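Local structure of putative O-GlcNAcase nagJ (Clostridium perfringens, 6PV5) at residues 531-542 / 558-569; 335-343 / 354-364. The protein probably hydrolyses terminal N-acetylhexosamine residues from glycans as a family 84 glycoside hydrolase, this chain comprising its N-terminal, catalytic and helical post-catalytic regions. All coordinates share one frame; numbering follows the deposited sequence.

Contact 1. Residues 531-542 / 558-569; sequences FSKMVQVPNKLR and LSKFEIYGNAGL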
loop_
_atom_site.group_PDB
_atom_site.type_symbol
_atom_site.label_atom_id
_atom_site.label_comp_id
_atom_site.label_asym_id
_atom_site.label_seq_id
_atom_site.Cartn_x
_atom_site.Cartn_y
_atom_site.Cartn_z
ATOM N N PHE A 531 -22.614 18.243 -7.481
ATOM C CA PHE A 531 -23.696 17.581 -6.770
ATOM C C PHE A 531 -24.482 16.682 -7.721
ATOM O O PHE A 531 -24.971 15.627 -7.305
ATOM C CB PHE A 531 -24.603 18.578 -6.034
ATOM C CG PHE A 531 -23.959 19.383 -4.927
ATOM C CD1 PHE A 531 -23.011 18.821 -4.078
ATOM C CD2 PHE A 531 -24.323 20.708 -4.712
ATOM C CE1 PHE A 531 -22.442 19.570 -3.052
ATOM C CE2 PHE A 531 -23.758 21.456 -3.686
ATOM C CZ PHE A 531 -22.815 20.883 -2.855
ATOM N N SER A 532 -24.588 17.083 -8.997
ATOM C CA SER A 532 -25.293 16.248 -9.960
ATOM C C SER A 532 -24.493 14.975 -10.238
ATOM O O SER A 532 -25.075 13.923 -10.467
ATOM C CB SER A 532 -25.603 16.976 -11.248
ATOM O OG SER A 532 -26.281 18.190 -10.961
ATOM N N LYS A 533 -23.162 15.072 -10.245
ATOM C CA LYS A 533 -22.365 13.878 -10.490
ATOM C C LYS A 533 -22.507 12.939 -9.295
ATOM O O LYS A 533 -22.628 11.738 -9.480
ATOM C CB LYS A 533 -20.899 14.237 -10.734
ATOM C CG LYS A 533 -20.632 15.007 -12.019
ATOM C CD LYS A 533 -19.225 15.536 -12.043
ATOM C CE LYS A 533 -18.960 16.412 -13.245
ATOM N NZ LYS A 533 -17.618 17.037 -13.179
ATOM N N MET A 534 -22.553 13.512 -8.087
ATOM C CA MET A 534 -22.695 12.758 -6.852
ATOM C C MET A 534 -24.011 11.986 -6.871
ATOM O O MET A 534 -24.072 10.843 -6.414
ATOM C CB MET A 534 -22.650 13.671 -5.617
ATOM C CG MET A 534 -21.292 14.345 -5.402
ATOM S SD MET A 534 -21.235 15.448 -3.957
ATOM C CE MET A 534 -21.542 14.344 -2.581
ATOM N N VAL A 535 -25.062 12.617 -7.408
ATOM C CA VAL A 535 -26.353 11.950 -7.522
ATOM C C VAL A 535 -26.247 10.723 -8.428
ATOM O O VAL A 535 -26.850 9.697 -8.131
ATOM C CB VAL A 535 -27.486 12.900 -7.960
ATOM C CG1 VAL A 535 -28.741 12.143 -8.382
ATOM C CG2 VAL A 535 -27.820 13.885 -6.849
ATOM N N GLN A 536 -25.480 10.825 -9.518
ATOM C CA GLN A 536 -25.534 9.829 -10.586
ATOM C C GLN A 536 -24.568 8.660 -10.382
ATOM O O GLN A 536 -24.812 7.572 -10.901
ATOM C CB GLN A 536 -25.130 10.439 -11.927
ATOM C CG GLN A 536 -26.013 11.568 -12.426
ATOM C CD GLN A 536 -25.348 12.192 -13.629
ATOM O OE1 GLN A 536 -25.189 11.554 -14.673
ATOM N NE2 GLN A 536 -24.932 13.442 -13.488
ATOM N N VAL A 537 -23.416 8.879 -9.737
ATOM C CA VAL A 537 -22.399 7.838 -9.821
ATOM C C VAL A 537 -22.758 6.581 -9.017
ATOM O O VAL A 537 -22.395 5.498 -9.448
ATOM C CB VAL A 537 -20.952 8.330 -9.583
ATOM C CG1 VAL A 537 -20.558 9.505 -10.474
ATOM C CG2 VAL A 537 -20.657 8.618 -8.131
ATOM N N PRO A 538 -23.491 6.630 -7.868
ATOM C CA PRO A 538 -23.803 5.417 -7.104
ATOM C C PRO A 538 -24.505 4.315 -7.905
ATOM O O PRO A 538 -24.019 3.189 -7.957
ATOM C CB PRO A 538 -24.639 5.943 -5.928
ATOM C CG PRO A 538 -24.110 7.351 -5.771
ATOM C CD PRO A 538 -24.024 7.832 -7.206
ATOM N N ASN A 539 -25.592 4.666 -8.599
ATOM C CA ASN A 539 -26.304 3.716 -9.441
ATOM C C ASN A 539 -25.379 3.152 -10.507
ATOM O O ASN A 539 -25.443 1.947 -10.803
ATOM C CB ASN A 539 -27.537 4.347 -10.100
ATOM C CG ASN A 539 -28.734 4.408 -9.168
ATOM O OD1 ASN A 539 -28.624 4.100 -7.985
ATOM N ND2 ASN A 539 -29.888 4.801 -9.690
ATOM N N LYS A 540 -24.544 4.026 -11.106
ATOM C CA LYS A 540 -23.694 3.534 -12.183
ATOM C C LYS A 540 -22.658 2.561 -11.625
ATOM O O LYS A 540 -22.337 1.559 -12.268
ATOM C CB LYS A 540 -22.924 4.644 -12.902
ATOM C CG LYS A 540 -23.719 5.647 -13.726
ATOM C CD LYS A 540 -22.863 6.897 -13.921
ATOM C CE LYS A 540 -23.600 8.130 -14.405
ATOM N NZ LYS A 540 -23.886 8.074 -15.857
ATOM N N LEU A 541 -22.100 2.882 -10.442
ATOM C CA LEU A 541 -21.155 1.968 -9.819
ATOM C C LEU A 541 -21.859 0.687 -9.365
ATOM O O LEU A 541 -21.301 -0.397 -9.508
ATOM C CB LEU A 541 -20.459 2.662 -8.647
ATOM C CG LEU A 541 -19.433 3.712 -9.069
ATOM C CD1 LEU A 541 -19.073 4.592 -7.889
ATOM C CD2 LEU A 541 -18.199 3.025 -9.656
ATOM N N ARG A 542 -23.085 0.804 -8.829
ATOM C CA ARG A 542 -23.747 -0.393 -8.329
ATOM C C ARG A 542 -24.046 -1.325 -9.504
ATOM O O ARG A 542 -23.984 -2.553 -9.392
ATOM C CB ARG A 542 -24.988 -0.054 -7.505
ATOM C CG ARG A 542 -25.583 -1.261 -6.780
ATOM C CD ARG A 542 -26.761 -0.805 -5.942
ATOM N NE ARG A 542 -26.418 0.231 -4.984
ATOM C CZ ARG A 542 -26.717 1.531 -5.063
ATOM N NH1 ARG A 542 -27.380 2.016 -6.105
ATOM N NH2 ARG A 542 -26.323 2.346 -4.093
ATOM N N LEU A 558 -22.021 4.613 -0.761
ATOM C CA LEU A 558 -22.532 5.052 -2.047
ATOM C C LEU A 558 -23.960 5.590 -1.909
ATOM O O LEU A 558 -24.312 6.563 -2.562
ATOM C CB LEU A 558 -22.513 3.866 -3.015
ATOM C CG LEU A 558 -21.144 3.446 -3.549
ATOM C CD1 LEU A 558 -21.261 2.089 -4.215
ATOM C CD2 LEU A 558 -20.607 4.447 -4.564
ATOM N N SER A 559 -24.791 4.935 -1.086
ATOM C CA SER A 559 -26.170 5.347 -0.878
ATOM C C SER A 559 -26.205 6.708 -0.201
ATOM O O SER A 559 -27.002 7.557 -0.586
ATOM C CB SER A 559 -26.935 4.314 -0.054
ATOM O OG SER A 559 -26.846 3.051 -0.694
ATOM N N LYS A 560 -25.358 6.879 0.825
ATOM C CA LYS A 560 -25.260 8.144 1.527
ATOM C C LYS A 560 -24.777 9.228 0.563
ATOM O O LYS A 560 -25.253 10.366 0.627
ATOM C CB LYS A 560 -24.349 8.050 2.755
ATOM C CG LYS A 560 -24.368 9.298 3.623
ATOM C CD LYS A 560 -24.019 9.059 5.047
ATOM C CE LYS A 560 -24.115 10.317 5.874
ATOM N NZ LYS A 560 -23.816 10.002 7.302
ATOM N N PHE A 561 -23.876 8.855 -0.353
ATOM C CA PHE A 561 -23.269 9.806 -1.282
ATOM C C PHE A 561 -24.336 10.386 -2.210
ATOM O O PHE A 561 -24.310 11.566 -2.513
ATOM C CB PHE A 561 -22.235 9.096 -2.154
ATOM C CG PHE A 561 -21.286 9.945 -2.963
ATOM C CD1 PHE A 561 -20.309 10.722 -2.349
ATOM C CD2 PHE A 561 -21.300 9.891 -4.351
ATOM C CE1 PHE A 561 -19.392 11.453 -3.106
ATOM C CE2 PHE A 561 -20.379 10.616 -5.106
ATOM C CZ PHE A 561 -19.418 11.390 -4.488
ATOM N N GLU A 562 -25.273 9.538 -2.643
ATOM C CA GLU A 562 -26.378 9.957 -3.491
ATOM C C GLU A 562 -27.238 10.998 -2.782
ATOM O O GLU A 562 -27.635 11.976 -3.406
ATOM C CB GLU A 562 -27.239 8.762 -3.899
ATOM C CG GLU A 562 -28.240 9.118 -4.985
ATOM C CD GLU A 562 -29.093 7.970 -5.499
ATOM O OE1 GLU A 562 -28.539 6.908 -5.834
ATOM O OE2 GLU A 562 -30.310 8.152 -5.586
ATOM N N ILE A 563 -27.525 10.779 -1.493
ATOM C CA ILE A 563 -28.313 11.698 -0.677
ATOM C C ILE A 563 -27.580 13.033 -0.477
ATOM O O ILE A 563 -28.227 14.087 -0.506
ATOM C CB ILE A 563 -28.687 11.068 0.684
ATOM C CG1 ILE A 563 -29.432 9.734 0.549
ATOM C CG2 ILE A 563 -29.456 12.057 1.565
ATOM C CD1 ILE A 563 -29.795 9.124 1.895
ATOM N N TYR A 564 -26.255 12.998 -0.219
ATOM C CA TYR A 564 -25.464 14.220 -0.176
ATOM C C TYR A 564 -25.639 15.006 -1.481
ATOM O O TYR A 564 -25.823 16.215 -1.443
ATOM C CB TYR A 564 -23.969 13.944 0.028
ATOM C CG TYR A 564 -23.555 13.830 1.466
ATOM C CD1 TYR A 564 -23.681 14.918 2.322
ATOM C CD2 TYR A 564 -23.021 12.652 1.964
ATOM C CE1 TYR A 564 -23.311 14.826 3.651
ATOM C CE2 TYR A 564 -22.657 12.544 3.297
ATOM C CZ TYR A 564 -22.792 13.633 4.134
ATOM O OH TYR A 564 -22.397 13.575 5.438
ATOM N N GLY A 565 -25.580 14.322 -2.629
ATOM C CA GLY A 565 -25.790 14.993 -3.907
ATOM C C GLY A 565 -27.095 15.798 -3.920
ATOM O O GLY A 565 -27.114 17.000 -4.218
ATOM N N ASN A 566 -28.182 15.114 -3.542
ATOM C CA ASN A 566 -29.519 15.686 -3.493
ATOM C C ASN A 566 -29.596 16.809 -2.465
ATOM O O ASN A 566 -30.216 17.843 -2.727
ATOM C CB ASN A 566 -30.567 14.601 -3.239
ATOM C CG ASN A 566 -30.827 13.817 -4.503
ATOM O OD1 ASN A 566 -30.904 14.404 -5.581
ATOM N ND2 ASN A 566 -30.939 12.506 -4.396
ATOM N N ALA A 567 -28.943 16.616 -1.307
ATOM C CA ALA A 567 -28.976 17.641 -0.277
ATOM C C ALA A 567 -28.232 18.877 -0.777
ATOM O O ALA A 567 -28.637 20.012 -0.496
ATOM C CB ALA A 567 -28.398 17.105 1.009
ATOM N N GLY A 568 -27.144 18.653 -1.532
ATOM C CA GLY A 568 -26.362 19.760 -2.063
ATOM C C GLY A 568 -27.162 20.545 -3.108
ATOM O O GLY A 568 -27.172 21.768 -3.086
ATOM N N LEU A 569 -27.834 19.831 -4.015
ATOM C CA LEU A 569 -28.717 20.457 -4.998
ATOM C C LEU A 569 -29.799 21.296 -4.309
ATOM O O LEU A 569 -30.076 22.410 -4.756
ATOM C CB LEU A 569 -29.330 19.394 -5.915
ATOM C CG LEU A 569 -28.333 18.725 -6.857
ATOM C CD1 LEU A 569 -28.978 17.581 -7.642
ATOM C CD2 LEU A 569 -27.678 19.767 -7.775
HETATM O O HOH W 1 -27.299 7.063 -8.254
HETATM O O HOH W 2 -27.738 4.948 -4.383
#

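Contact 2. Residues 335-343 / 354-364; sequences LITVPVEYW and KTYTKEFAETL. With EDO (1,2-ethanediol), chain F.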
loop_
_atom_site.group_PDB
_atom_site.type_symbol
_atom_site.label_atom_id
_atom_site.label_comp_id
_atom_site.label_asym_id
_atom_site.label_seq_id
_atom_site.Cartn_x
_atom_site.Cartn_y
_atom_site.Cartn_z
ATOM N N LEU A 335 16.120 -9.742 11.294
ATOM C CA LEU A 335 15.023 -9.632 12.236
ATOM C C LEU A 335 14.436 -8.222 12.130
ATOM O O LEU A 335 15.146 -7.278 11.780
ATOM C CB LEU A 335 15.581 -9.851 13.641
ATOM C CG LEU A 335 14.579 -9.760 14.795
ATOM C CD1 LEU A 335 13.539 -10.866 14.708
ATOM C CD2 LEU A 335 15.286 -9.835 16.138
ATOM N N ILE A 336 13.136 -8.109 12.429
ATOM C CA ILE A 336 12.420 -6.842 12.380
ATOM C C ILE A 336 11.807 -6.621 13.750
ATOM O O ILE A 336 11.355 -7.579 14.372
ATOM C CB ILE A 336 11.326 -6.906 11.297
ATOM C CG1 ILE A 336 11.931 -6.962 9.893
ATOM C CG2 ILE A 336 10.329 -5.762 11.463
ATOM C CD1 ILE A 336 10.913 -7.246 8.799
ATOM N N THR A 337 11.832 -5.373 14.230
ATOM C CA THR A 337 11.208 -5.101 15.517
ATOM C C THR A 337 10.435 -3.782 15.473
ATOM O O THR A 337 10.572 -2.999 14.532
ATOM C CB THR A 337 12.241 -5.115 16.657
ATOM O OG1 THR A 337 11.540 -5.143 17.897
ATOM C CG2 THR A 337 13.170 -3.922 16.658
ATOM N N VAL A 338 9.636 -3.548 16.519
ATOM C CA VAL A 338 9.018 -2.252 16.756
ATOM C C VAL A 338 9.107 -1.967 18.251
ATOM O O VAL A 338 8.737 -2.800 19.075
ATOM C CB VAL A 338 7.563 -2.143 16.224
ATOM C CG1 VAL A 338 6.637 -3.132 16.898
ATOM C CG2 VAL A 338 6.998 -0.738 16.420
ATOM N N PRO A 339 9.593 -0.767 18.639
ATOM C CA PRO A 339 9.792 -0.434 20.046
ATOM C C PRO A 339 8.482 -0.104 20.761
ATOM O O PRO A 339 7.442 0.060 20.120
ATOM C CB PRO A 339 10.702 0.805 20.032
ATOM C CG PRO A 339 10.952 1.140 18.575
ATOM C CD PRO A 339 10.031 0.293 17.731
ATOM N N VAL A 340 8.566 0.014 22.092
ATOM C CA VAL A 340 7.480 0.529 22.903
ATOM C C VAL A 340 7.214 1.987 22.506
ATOM O O VAL A 340 6.062 2.361 22.322
ATOM C CB VAL A 340 7.776 0.377 24.411
ATOM C CG1 VAL A 340 6.784 1.142 25.274
ATOM C CG2 VAL A 340 7.841 -1.082 24.840
ATOM N N GLU A 341 8.282 2.791 22.367
ATOM C CA GLU A 341 8.180 4.187 21.963
ATOM C C GLU A 341 8.268 4.251 20.441
ATOM O O GLU A 341 9.336 4.486 19.883
ATOM C CB GLU A 341 9.221 5.055 22.698
ATOM C CG GLU A 341 8.953 5.185 24.193
ATOM C CD GLU A 341 9.997 5.821 25.113
ATOM O OE1 GLU A 341 11.156 6.056 24.687
ATOM O OE2 GLU A 341 9.650 6.069 26.279
ATOM N N TYR A 342 7.142 4.017 19.753
ATOM C CA TYR A 342 7.248 3.736 18.333
ATOM C C TYR A 342 6.917 4.958 17.493
ATOM O O TYR A 342 7.047 4.885 16.280
ATOM C CB TYR A 342 6.419 2.525 17.895
ATOM C CG TYR A 342 4.957 2.555 18.264
ATOM C CD1 TYR A 342 4.500 1.934 19.414
ATOM C CD2 TYR A 342 4.030 3.207 17.457
ATOM C CE1 TYR A 342 3.160 1.972 19.774
ATOM C CE2 TYR A 342 2.690 3.239 17.794
ATOM C CZ TYR A 342 2.254 2.632 18.953
ATOM O OH TYR A 342 0.931 2.711 19.279
ATOM N N TRP A 343 6.494 6.058 18.128
ATOM C CA TRP A 343 6.322 7.302 17.386
ATOM C C TRP A 343 7.367 8.330 17.828
ATOM O O TRP A 343 7.855 8.295 18.951
ATOM C CB TRP A 343 4.860 7.802 17.433
ATOM C CG TRP A 343 4.346 8.224 18.774
ATOM C CD1 TRP A 343 4.272 9.504 19.248
ATOM C CD2 TRP A 343 3.825 7.387 19.821
ATOM N NE1 TRP A 343 3.762 9.523 20.514
ATOM C CE2 TRP A 343 3.438 8.240 20.875
ATOM C CE3 TRP A 343 3.618 6.007 19.965
ATOM C CZ2 TRP A 343 2.883 7.760 22.061
ATOM C CZ3 TRP A 343 3.066 5.535 21.138
ATOM C CH2 TRP A 343 2.717 6.397 22.178
ATOM N N LYS A 354 14.474 10.002 25.348
ATOM C CA LYS A 354 13.896 9.413 26.555
ATOM C C LYS A 354 14.638 8.132 26.953
ATOM O O LYS A 354 15.271 7.500 26.123
ATOM C CB LYS A 354 12.385 9.218 26.406
ATOM C CG LYS A 354 11.566 10.397 26.916
ATOM C CD LYS A 354 10.187 10.508 26.335
ATOM C CE LYS A 354 9.158 9.679 27.067
ATOM N NZ LYS A 354 7.990 9.396 26.188
ATOM N N THR A 355 14.524 7.742 28.226
ATOM C CA THR A 355 15.278 6.618 28.762
ATOM C C THR A 355 15.021 5.343 27.959
ATOM O O THR A 355 15.971 4.688 27.524
ATOM C CB THR A 355 14.986 6.403 30.253
ATOM O OG1 THR A 355 15.082 7.660 30.917
ATOM C CG2 THR A 355 15.926 5.416 30.910
ATOM N N TYR A 356 13.747 4.974 27.756
ATOM C CA TYR A 356 13.496 3.712 27.063
ATOM C C TYR A 356 14.221 3.671 25.716
ATOM O O TYR A 356 14.879 2.684 25.383
ATOM C CB TYR A 356 12.004 3.354 26.972
ATOM C CG TYR A 356 11.730 2.218 26.009
ATOM C CD1 TYR A 356 11.627 0.910 26.458
ATOM C CD2 TYR A 356 11.641 2.441 24.645
ATOM C CE1 TYR A 356 11.394 -0.144 25.584
ATOM C CE2 TYR A 356 11.455 1.394 23.752
ATOM C CZ TYR A 356 11.317 0.100 24.224
ATOM O OH TYR A 356 11.131 -0.938 23.359
ATOM N N THR A 357 14.089 4.749 24.934
ATOM C CA THR A 357 14.632 4.777 23.585
ATOM C C THR A 357 16.154 4.748 23.645
ATOM O O THR A 357 16.802 4.131 22.790
ATOM C CB THR A 357 14.134 5.997 22.792
ATOM O OG1 THR A 357 12.733 5.821 22.558
ATOM C CG2 THR A 357 14.834 6.158 21.459
ATOM N N LYS A 358 16.700 5.464 24.638
ATOM C CA LYS A 358 18.138 5.554 24.809
ATOM C C LYS A 358 18.696 4.143 25.010
ATOM O O LYS A 358 19.568 3.714 24.282
ATOM C CB LYS A 358 18.466 6.496 25.971
ATOM C CG LYS A 358 19.936 6.588 26.344
ATOM C CD LYS A 358 20.202 7.584 27.457
ATOM C CE LYS A 358 21.669 7.659 27.827
ATOM N NZ LYS A 358 22.522 7.830 26.625
ATOM N N GLU A 359 18.126 3.421 25.966
ATOM C CA GLU A 359 18.562 2.085 26.327
ATOM C C GLU A 359 18.265 1.092 25.207
ATOM O O GLU A 359 19.127 0.282 24.865
ATOM C CB GLU A 359 17.900 1.695 27.646
ATOM C CG GLU A 359 18.258 2.668 28.753
ATOM C CD GLU A 359 17.872 2.213 30.143
ATOM O OE1 GLU A 359 17.079 1.248 30.245
ATOM O OE2 GLU A 359 18.366 2.832 31.122
ATOM N N PHE A 360 17.054 1.168 24.628
ATOM C CA PHE A 360 16.694 0.260 23.551
ATOM C C PHE A 360 17.642 0.447 22.365
ATOM O O PHE A 360 18.201 -0.533 21.862
ATOM C CB PHE A 360 15.200 0.344 23.197
ATOM C CG PHE A 360 14.719 -0.683 22.199
ATOM C CD1 PHE A 360 14.398 -1.977 22.595
ATOM C CD2 PHE A 360 14.590 -0.365 20.848
ATOM C CE1 PHE A 360 13.959 -2.913 21.662
ATOM C CE2 PHE A 360 14.135 -1.296 19.921
ATOM C CZ PHE A 360 13.811 -2.572 20.334
ATOM N N ALA A 361 17.825 1.701 21.919
ATOM C CA ALA A 361 18.602 1.971 20.719
ATOM C C ALA A 361 20.092 1.667 20.929
ATOM O O ALA A 361 20.758 1.162 20.028
ATOM C CB ALA A 361 18.397 3.400 20.271
ATOM N N GLU A 362 20.618 2.010 22.107
ATOM C CA GLU A 362 22.035 1.838 22.398
ATOM C C GLU A 362 22.371 0.352 22.461
ATOM O O GLU A 362 23.415 -0.046 21.970
ATOM C CB GLU A 362 22.399 2.520 23.719
ATOM N N THR A 363 21.470 -0.462 23.034
ATOM C CA THR A 363 21.703 -1.892 23.180
ATOM C C THR A 363 21.537 -2.666 21.871
ATOM O O THR A 363 22.215 -3.667 21.679
ATOM C CB THR A 363 20.777 -2.493 24.238
ATOM O OG1 THR A 363 20.901 -1.643 25.367
ATOM C CG2 THR A 363 21.111 -3.916 24.621
ATOM N N LEU A 364 20.636 -2.236 20.978
ATOM C CA LEU A 364 20.142 -3.105 19.914
ATOM C C LEU A 364 21.145 -3.196 18.769
ATOM O O LEU A 364 21.568 -2.164 18.272
ATOM C CB LEU A 364 18.817 -2.529 19.397
ATOM C CG LEU A 364 18.071 -3.389 18.376
ATOM C CD1 LEU A 364 17.520 -4.643 19.050
ATOM C CD2 LEU A 364 16.942 -2.600 17.704
HETATM C C1 EDO F . 10.687 7.032 29.370
HETATM O O1 EDO F . 11.319 6.441 28.270
HETATM C C2 EDO F . 10.197 5.924 30.123
HETATM O O2 EDO F . 11.358 5.161 30.341
HETATM O O HOH W 3 11.951 4.090 20.670
#

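Contact 1. Residues 531-542 / 558-569
L558 packs its CD2 against CD1 of L541 at 3.7 Å, at one end of an antiparallel helix pair in the hyaluronidase post-catalytic-like region. The axes of segments 531-542 and 558-569 run 155° apart and approach to 7.2 Å, close enough for backbone atoms to share in the packing. The pyrrolidine of P538 shows this directly, its CG lying 3.3 Å from L558 O. P538 has no N-H to give, and the amide of N539 also makes no bond to the turn before; the helix kinks here. At F561 the ring meets M534 and V537. Methyl CE of M534 lies over one ring face, 4.0 Å from the centroid, and the sulfur stands obliquely farther off in a Met-aromatic contact; V537 CG2 and P538 CG come to the edge. The M534 chain is straight at chi2 and bends at chi3 (63°), which turns the methyl onto the ring; F486 and H489 meet F561 edge-to-face. E562, with CG anti to the backbone N and an extended chain, lays its CG 3.5 Å from V535 O. Water 1 donates to E562 OE1 and to V535 O and accepts from N539 N, so one water supplies an acceptor to an amide freed by the kink. Water 2 joins OE1 to R542 NH2, while R542 NE pairs with D555. Y564 offers its CB to M534 CE, and its hydroxyl bonds to D613. G565 lies 4.4 Å from F531, CA to CA, and together with E562, N566 and L569 forms the hole that receives V535 as a knob. N566 OD1 comes within 3.4 Å of V535 CG2. Finally, G568 CA lies over one face of the F531 ring, 3.5 Å from its centroid and 14° off the normal, a CH-pi contact.

Contact 2. Residues 335-343 / 354-364
The Y356 ring is held between V340 CB on one face, a CH-pi contact 3.9 Å from the centroid, and CB of F360 from its own helix on the opposite face, while P339 CB comes in at the edge. F360 in turn has the Y356 hydroxyl over one face, toward the rim, and T337 CG2 at its edge, 4.0 Å from CZ. With CG anti to the backbone N, chi1 168° sets the Y356 ring against the loop that follows the strand, where its OH accepts from V340 N at 3.0 Å with a nearly straight N-H...O angle of 176°. The same hydroxyl bonds to Q314, so two partners hold this one oxygen, while V340 CB and F360 CB restrict the ring's rotation. Strand 336-338 is the fifth of the eight parallel strands of a (beta/alpha)8 barrel, and helix 355-363 follows it in the chain; the contact is therefore the strand-to-helix half of a beta-alpha-beta crossover, with strand 369-372 next in the barrel. Farther along the loop, E341 extends past Y356 to the first helix turn. E341 OE1 accepts from T357 OG1 at 2.7 Å on its anti lone pair, with a weak second bond from T357 N. E341 OE2 is salt-bridged to R309, which probably helps keep the carboxylate ionised, and, at a long 3.7 Å, to K354 NZ, which also hydrogen-bonds S346 O. A 1,2-ethanediol, probably from the crystallisation liquor, donates from O1 to E341 OE2 and accepts at O1 from Y356 N at 2.9 Å. Water 3 donates to both E341 O and T357 OG1.

Overall arrangement
Contacts 1 and 2 occupy different parts of the chain, on opposite sides of its centre: their own centres are 48 Å apart and their nearest atoms about 28 Å, so neither touches the other. Contact 2 belongs to the barrel that carries the predicted proton donor D305. The V340 side chain is about 8 Å from that of D305, and the neighbouring Y342 hydroxyl bonds to D305 OD1, which ties the loop of 335-343 to the probable active site. Contact 1 follows later in sequence, within the helical region, and lies away from the annotated site. Helix 480-487 lies against its segments through V537, L541 and L558.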